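Local coordinates for probable thiol peroxidase (PDB 1Y25), which probably reduces hydrogen peroxide and organic hydroperoxides to water and alcohols, drawing its electrons from thioredoxin as a peroxiredoxin of the Tpx subfamily, at residues T5-A10 and E149-P154; D40-K45 and G75-C80. The protein carries 1 engineered substitution. One frame throughout, in Å; residues are numbered along the deposited sequence.

In the fold
Two surface contacts illustrate how a thioredoxin-fold peroxiredoxin joins turns and loops at its surface. Interaction 1 brings the turn end of the N-terminal hairpin, 5-10, to the loop 149-154 near the C-terminus; interaction 2, nested within the long loop so closed, sets 40-45 against the passage from helix 58-74 into strand 78-82. Their centres lie about 28 Å apart on opposite sides of the centre of the chain, and their nearest atoms about 10 Å apart. Interaction 1 is the one near the active site: the side chain of Ile150 is about 7 Å from that of Ser60, the engineered replacement of the predicted peroxidatic cysteine, and about 4 Å from a bound acetate. Interaction 2 lies away from the active site.

Interaction 1: T5-A10 and E149-P154; sequences TLRGNA and EIAQEP
The carboxylate of Glu149 receives the tight turn of the N-terminal hairpin, an example of one acidic side chain organising backbone N-H groups. Glu149 OE1 accepts Arg7 N at 2.9 Å on its syn side, while its anti lone pair takes Ala151 N of the same loop. OE2 also has two donors, which come from opposite faces of the carboxylate plane: Gly8 N, nearly straight at 171°, and the hydroxyl of Thr5, whose OG1 stands 2.7 Å from Glu149 OE2, well above the plane. Four bonds thus fix the group's rotation. The chain gets there by leaving with CG opposite the backbone N (chi1 162°) and folding back at chi2, whereas Thr5 holds OG1 between its N and carbonyl carbon (chi1 55°). Alongside, Ile150 N donates to Thr5 O at 2.9 Å, part of a single beta bridge between Thr5 and Glu149. The CD1 branch of Leu6 rests on CB and CG2 of Ile150, and the methyl of Ala151 lies obliquely to the Arg7 guanidinium, nearest to NH1. The type I' turn of the hairpin, strands 3-6 and 9-12, is thereby fastened to the type I turn between strand 141-146 and helix 156-163, with Arg130 bonding to Ile150 O and Met124 touching Leu6.

Interaction 2: D40-K45 and G75-C80; sequences DQFRGK and GATVLC
Lys45 reaches across to 75-80 with its ammonium group, and Phe42 fills the apolar half of the same contact, so polar and apolar halves lie side by side. At Gly75, which leaves the preceding helix with positive phi, the carbonyl O accepts a weak hydrogen bond from Lys45 NZ at 2.8 Å. The lysine begins extended, with CG opposite its backbone N (chi1 -165°), and bends only at the last torsion, chi4 -129°. Ala76 adds little beyond its CA, near the same nitrogen. Thr77 serves both halves. Its OG1 takes a second, weak bond from Lys45 NZ at 3.3 Å, and a water joins the two residues again, accepting from Lys45 NZ at 3.2 Å and from Thr77 N at 2.9 Å. With OG1 beside the backbone N (chi1 -43°), CG2 stands anti to that N and meets the CE2 and CD2 side of the Phe42 ring obliquely. Leu79 comes back toward the ring, its two methyls reaching CZ; CD1 is 4.0 Å from Phe42 CZ. Gln41 CG lies over the centre of one ring face, 3.6 Å above its plane. Phe27 and Val47 also touch Phe42. The loop between strands 36-38 and 47-51 thus packs where 75-80 runs from the end of helix 58-74 into strand 78-82, the second strand of a beta-alpha-beta crossover from 47-51, flanked in the central sheet by 47-51 and 101-105.

Interaction 1: T5-A10 and E149-P154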
loop_
_atom_site.group_PDB
_atom_site.type_symbol
_atom_site.label_atom_id
_atom_site.label_comp_id
_atom_site.label_asym_id
_atom_site.label_seq_id
_atom_site.Cartn_x
_atom_site.Cartn_y
_atom_site.Cartn_z
ATOM N N THR A 5 -17.029 10.474 -9.675
ATOM C CA THR A 5 -18.330 10.837 -10.283
ATOM C C THR A 5 -18.641 9.919 -11.454
ATOM O O THR A 5 -17.726 9.374 -12.080
ATOM C CB THR A 5 -18.389 12.300 -10.752
ATOM O OG1 THR A 5 -17.303 12.565 -11.640
ATOM C CG2 THR A 5 -18.364 13.287 -9.578
ATOM N N LEU A 6 -19.938 9.661 -11.668
ATOM C CA LEU A 6 -20.421 9.070 -12.868
ATOM C C LEU A 6 -21.391 10.067 -13.543
ATOM O O LEU A 6 -22.466 10.360 -13.021
ATOM C CB LEU A 6 -21.077 7.698 -12.592
ATOM C CG LEU A 6 -21.902 7.047 -13.731
ATOM C CD1 LEU A 6 -21.044 6.611 -14.913
ATOM C CD2 LEU A 6 -22.824 5.854 -13.242
ATOM N N ARG A 7 -20.987 10.578 -14.706
ATOM C CA ARG A 7 -21.720 11.629 -15.427
ATOM C C ARG A 7 -22.111 12.750 -14.474
ATOM O O ARG A 7 -23.255 13.161 -14.418
ATOM C CB ARG A 7 -22.910 11.003 -16.193
ATOM C CG ARG A 7 -22.456 9.629 -16.784
ATOM C CD ARG A 7 -23.183 9.144 -17.982
ATOM N NE ARG A 7 -22.860 7.719 -18.186
ATOM C CZ ARG A 7 -21.869 7.237 -18.947
ATOM N NH1 ARG A 7 -21.073 8.030 -19.695
ATOM N NH2 ARG A 7 -21.708 5.920 -18.991
ATOM N N GLY A 8 -21.131 13.186 -13.691
ATOM C CA GLY A 8 -21.300 14.257 -12.698
ATOM C C GLY A 8 -21.827 13.819 -11.323
ATOM O O GLY A 8 -21.808 14.581 -10.351
ATOM N N ASN A 9 -22.329 12.594 -11.230
ATOM C CA ASN A 9 -23.050 12.194 -10.034
ATOM C C ASN A 9 -22.108 11.472 -9.098
ATOM O O ASN A 9 -21.429 10.546 -9.516
ATOM C CB ASN A 9 -24.296 11.354 -10.395
ATOM C CG ASN A 9 -25.409 12.198 -11.081
ATOM O OD1 ASN A 9 -26.181 11.690 -11.916
ATOM N ND2 ASN A 9 -25.488 13.469 -10.727
ATOM N N ALA A 10 -22.088 11.897 -7.837
ATOM C CA ALA A 10 -21.160 11.366 -6.799
ATOM C C ALA A 10 -21.357 9.904 -6.564
ATOM O O ALA A 10 -22.481 9.491 -6.307
ATOM C CB ALA A 10 -21.345 12.088 -5.471
ATOM N N GLU A 149 -13.700 10.908 -12.908
ATOM C CA GLU A 149 -14.975 10.743 -13.530
ATOM C C GLU A 149 -14.906 9.488 -14.345
ATOM O O GLU A 149 -13.970 9.341 -15.114
ATOM C CB GLU A 149 -15.255 11.963 -14.458
ATOM C CG GLU A 149 -16.326 11.810 -15.529
ATOM C CD GLU A 149 -17.687 11.405 -14.983
ATOM O OE1 GLU A 149 -18.224 10.340 -15.420
ATOM O OE2 GLU A 149 -18.230 12.148 -14.112
ATOM N N ILE A 150 -15.923 8.618 -14.210
ATOM C CA ILE A 150 -15.985 7.340 -14.960
ATOM C C ILE A 150 -15.969 7.510 -16.517
ATOM O O ILE A 150 -15.241 6.805 -17.216
ATOM C CB ILE A 150 -17.200 6.535 -14.508
ATOM C CG1 ILE A 150 -16.972 6.017 -13.096
ATOM C CG2 ILE A 150 -17.443 5.263 -15.432
ATOM C CD1 ILE A 150 -16.190 4.700 -13.074
ATOM N N ALA A 151 -16.732 8.478 -17.023
ATOM C CA ALA A 151 -16.764 8.859 -18.418
ATOM C C ALA A 151 -15.411 9.336 -18.982
ATOM O O ALA A 151 -15.291 9.477 -20.135
ATOM C CB ALA A 151 -17.879 9.931 -18.674
ATOM N N GLN A 152 -14.392 9.536 -18.182
ATOM C CA GLN A 152 -13.116 10.091 -18.617
ATOM C C GLN A 152 -12.099 8.932 -18.788
ATOM O O GLN A 152 -12.150 7.884 -18.129
ATOM C CB GLN A 152 -12.629 11.021 -17.495
ATOM C CG GLN A 152 -11.335 11.865 -17.687
ATOM C CD GLN A 152 -10.928 12.639 -16.405
ATOM O OE1 GLN A 152 -9.738 12.541 -15.883
ATOM N NE2 GLN A 152 -11.900 13.399 -15.883
ATOM N N GLU A 153 -11.170 9.122 -19.703
ATOM C CA GLU A 153 -10.138 8.168 -19.976
ATOM C C GLU A 153 -9.014 8.343 -18.994
ATOM O O GLU A 153 -8.789 9.426 -18.427
ATOM C CB GLU A 153 -9.631 8.311 -21.415
ATOM C CG GLU A 153 -10.549 7.854 -22.540
ATOM C CD GLU A 153 -9.831 8.051 -23.888
ATOM O OE1 GLU A 153 -8.689 7.688 -24.041
ATOM O OE2 GLU A 153 -10.411 8.540 -24.832
ATOM N N PRO A 154 -8.249 7.269 -18.788
ATOM C CA PRO A 154 -7.123 7.422 -17.922
ATOM C C PRO A 154 -5.959 8.198 -18.570
ATOM O O PRO A 154 -5.891 8.444 -19.796
ATOM C CB PRO A 154 -6.715 5.990 -17.594
ATOM C CG PRO A 154 -7.246 5.181 -18.713
ATOM C CD PRO A 154 -8.358 5.927 -19.364
#

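Interaction 2: D40-K45 and G75-C80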
loop_
_atom_site.group_PDB
_atom_site.type_symbol
_atom_site.label_atom_id
_atom_site.label_comp_id
_atom_site.label_asym_id
_atom_site.label_seq_id
_atom_site.Cartn_x
_atom_site.Cartn_y
_atom_site.Cartn_z
ATOM N N ASP A 40 2.280 -12.902 -8.318
ATOM C CA ASP A 40 3.608 -13.455 -8.306
ATOM C C ASP A 40 4.183 -13.552 -9.715
ATOM O O ASP A 40 5.311 -13.170 -9.899
ATOM C CB ASP A 40 3.599 -14.855 -7.667
ATOM C CG ASP A 40 3.231 -14.804 -6.180
ATOM O OD1 ASP A 40 3.548 -13.803 -5.479
ATOM O OD2 ASP A 40 2.603 -15.779 -5.718
ATOM N N GLN A 41 3.399 -13.973 -10.732
ATOM C CA GLN A 41 4.017 -14.180 -12.033
ATOM C C GLN A 41 4.640 -12.948 -12.630
ATOM O O GLN A 41 5.390 -13.078 -13.593
ATOM C CB GLN A 41 3.063 -14.821 -13.021
ATOM C CG GLN A 41 2.014 -13.872 -13.629
ATOM C CD GLN A 41 0.894 -14.669 -14.294
ATOM O OE1 GLN A 41 0.295 -15.551 -13.665
ATOM N NE2 GLN A 41 0.620 -14.364 -15.559
ATOM N N PHE A 42 4.406 -11.762 -12.040
ATOM C CA PHE A 42 4.952 -10.488 -12.572
ATOM C C PHE A 42 6.143 -9.949 -11.812
ATOM O O PHE A 42 6.702 -8.926 -12.200
ATOM C CB PHE A 42 3.871 -9.396 -12.623
ATOM C CG PHE A 42 2.624 -9.823 -13.361
ATOM C CD1 PHE A 42 1.494 -10.178 -12.668
ATOM C CD2 PHE A 42 2.617 -9.917 -14.753
ATOM C CE1 PHE A 42 0.379 -10.599 -13.337
ATOM C CE2 PHE A 42 1.473 -10.321 -15.425
ATOM C CZ PHE A 42 0.388 -10.681 -14.741
ATOM N N ARG A 43 6.547 -10.643 -10.761
ATOM C CA ARG A 43 7.570 -10.131 -9.904
ATOM C C ARG A 43 8.870 -10.130 -10.732
ATOM O O ARG A 43 9.108 -11.037 -11.479
ATOM C CB ARG A 43 7.634 -10.929 -8.588
ATOM C CG ARG A 43 8.754 -11.990 -8.501
ATOM C CD ARG A 43 9.127 -12.422 -6.979
ATOM N NE ARG A 43 9.424 -13.866 -6.904
ATOM C CZ ARG A 43 10.562 -14.426 -7.325
ATOM N NH1 ARG A 43 11.520 -13.627 -7.811
ATOM N NH2 ARG A 43 10.758 -15.774 -7.255
ATOM N N GLY A 44 9.650 -9.062 -10.644
ATOM C CA GLY A 44 10.856 -8.919 -11.445
ATOM C C GLY A 44 10.661 -7.930 -12.573
ATOM O O GLY A 44 11.645 -7.449 -13.138
ATOM N N LYS A 45 9.409 -7.609 -12.924
ATOM C CA LYS A 45 9.189 -6.625 -13.992
ATOM C C LYS A 45 8.077 -5.738 -13.577
ATOM O O LYS A 45 7.341 -6.105 -12.693
ATOM C CB LYS A 45 8.886 -7.290 -15.349
ATOM C CG LYS A 45 9.001 -6.375 -16.626
ATOM C CD LYS A 45 8.233 -6.958 -17.855
ATOM C CE LYS A 45 8.820 -6.437 -19.219
ATOM N NZ LYS A 45 7.791 -5.861 -20.170
ATOM N N GLY A 75 6.839 -3.097 -25.606
ATOM C CA GLY A 75 6.796 -4.465 -25.025
ATOM C C GLY A 75 6.523 -4.513 -23.509
ATOM O O GLY A 75 6.857 -5.491 -22.799
ATOM N N ALA A 76 5.925 -3.432 -23.002
ATOM C CA ALA A 76 5.487 -3.294 -21.631
ATOM C C ALA A 76 4.375 -4.348 -21.282
ATOM O O ALA A 76 3.577 -4.718 -22.153
ATOM C CB ALA A 76 4.955 -1.892 -21.483
ATOM N N THR A 77 4.351 -4.834 -20.040
ATOM C CA THR A 77 3.232 -5.693 -19.572
ATOM C C THR A 77 2.007 -4.937 -19.033
ATOM O O THR A 77 2.073 -4.219 -18.011
ATOM C CB THR A 77 3.740 -6.737 -18.604
ATOM O OG1 THR A 77 4.956 -7.234 -19.154
ATOM C CG2 THR A 77 2.751 -7.887 -18.410
ATOM N N VAL A 78 0.901 -5.053 -19.786
ATOM C CA VAL A 78 -0.369 -4.383 -19.426
ATOM C C VAL A 78 -1.434 -5.433 -19.248
ATOM O O VAL A 78 -1.742 -6.206 -20.141
ATOM C CB VAL A 78 -0.835 -3.317 -20.503
ATOM C CG1 VAL A 78 -2.107 -2.699 -20.134
ATOM C CG2 VAL A 78 0.258 -2.256 -20.675
ATOM N N LEU A 79 -2.024 -5.400 -18.069
ATOM C CA LEU A 79 -3.066 -6.311 -17.670
ATOM C C LEU A 79 -4.358 -5.492 -17.619
ATOM O O LEU A 79 -4.465 -4.469 -16.937
ATOM C CB LEU A 79 -2.741 -6.871 -16.263
ATOM C CG LEU A 79 -3.329 -8.175 -15.815
ATOM C CD1 LEU A 79 -2.782 -9.270 -16.679
ATOM C CD2 LEU A 79 -3.123 -8.519 -14.362
ATOM N N CYS A 80 -5.357 -6.000 -18.281
ATOM C CA CYS A 80 -6.600 -5.349 -18.405
ATOM C C CYS A 80 -7.594 -6.006 -17.445
ATOM O O CYS A 80 -8.031 -7.126 -17.713
ATOM C CB CYS A 80 -7.054 -5.415 -19.878
ATOM S SG CYS A 80 -6.248 -4.206 -20.897
HETATM O O HOH W 1 6.300 -3.872 -18.125
#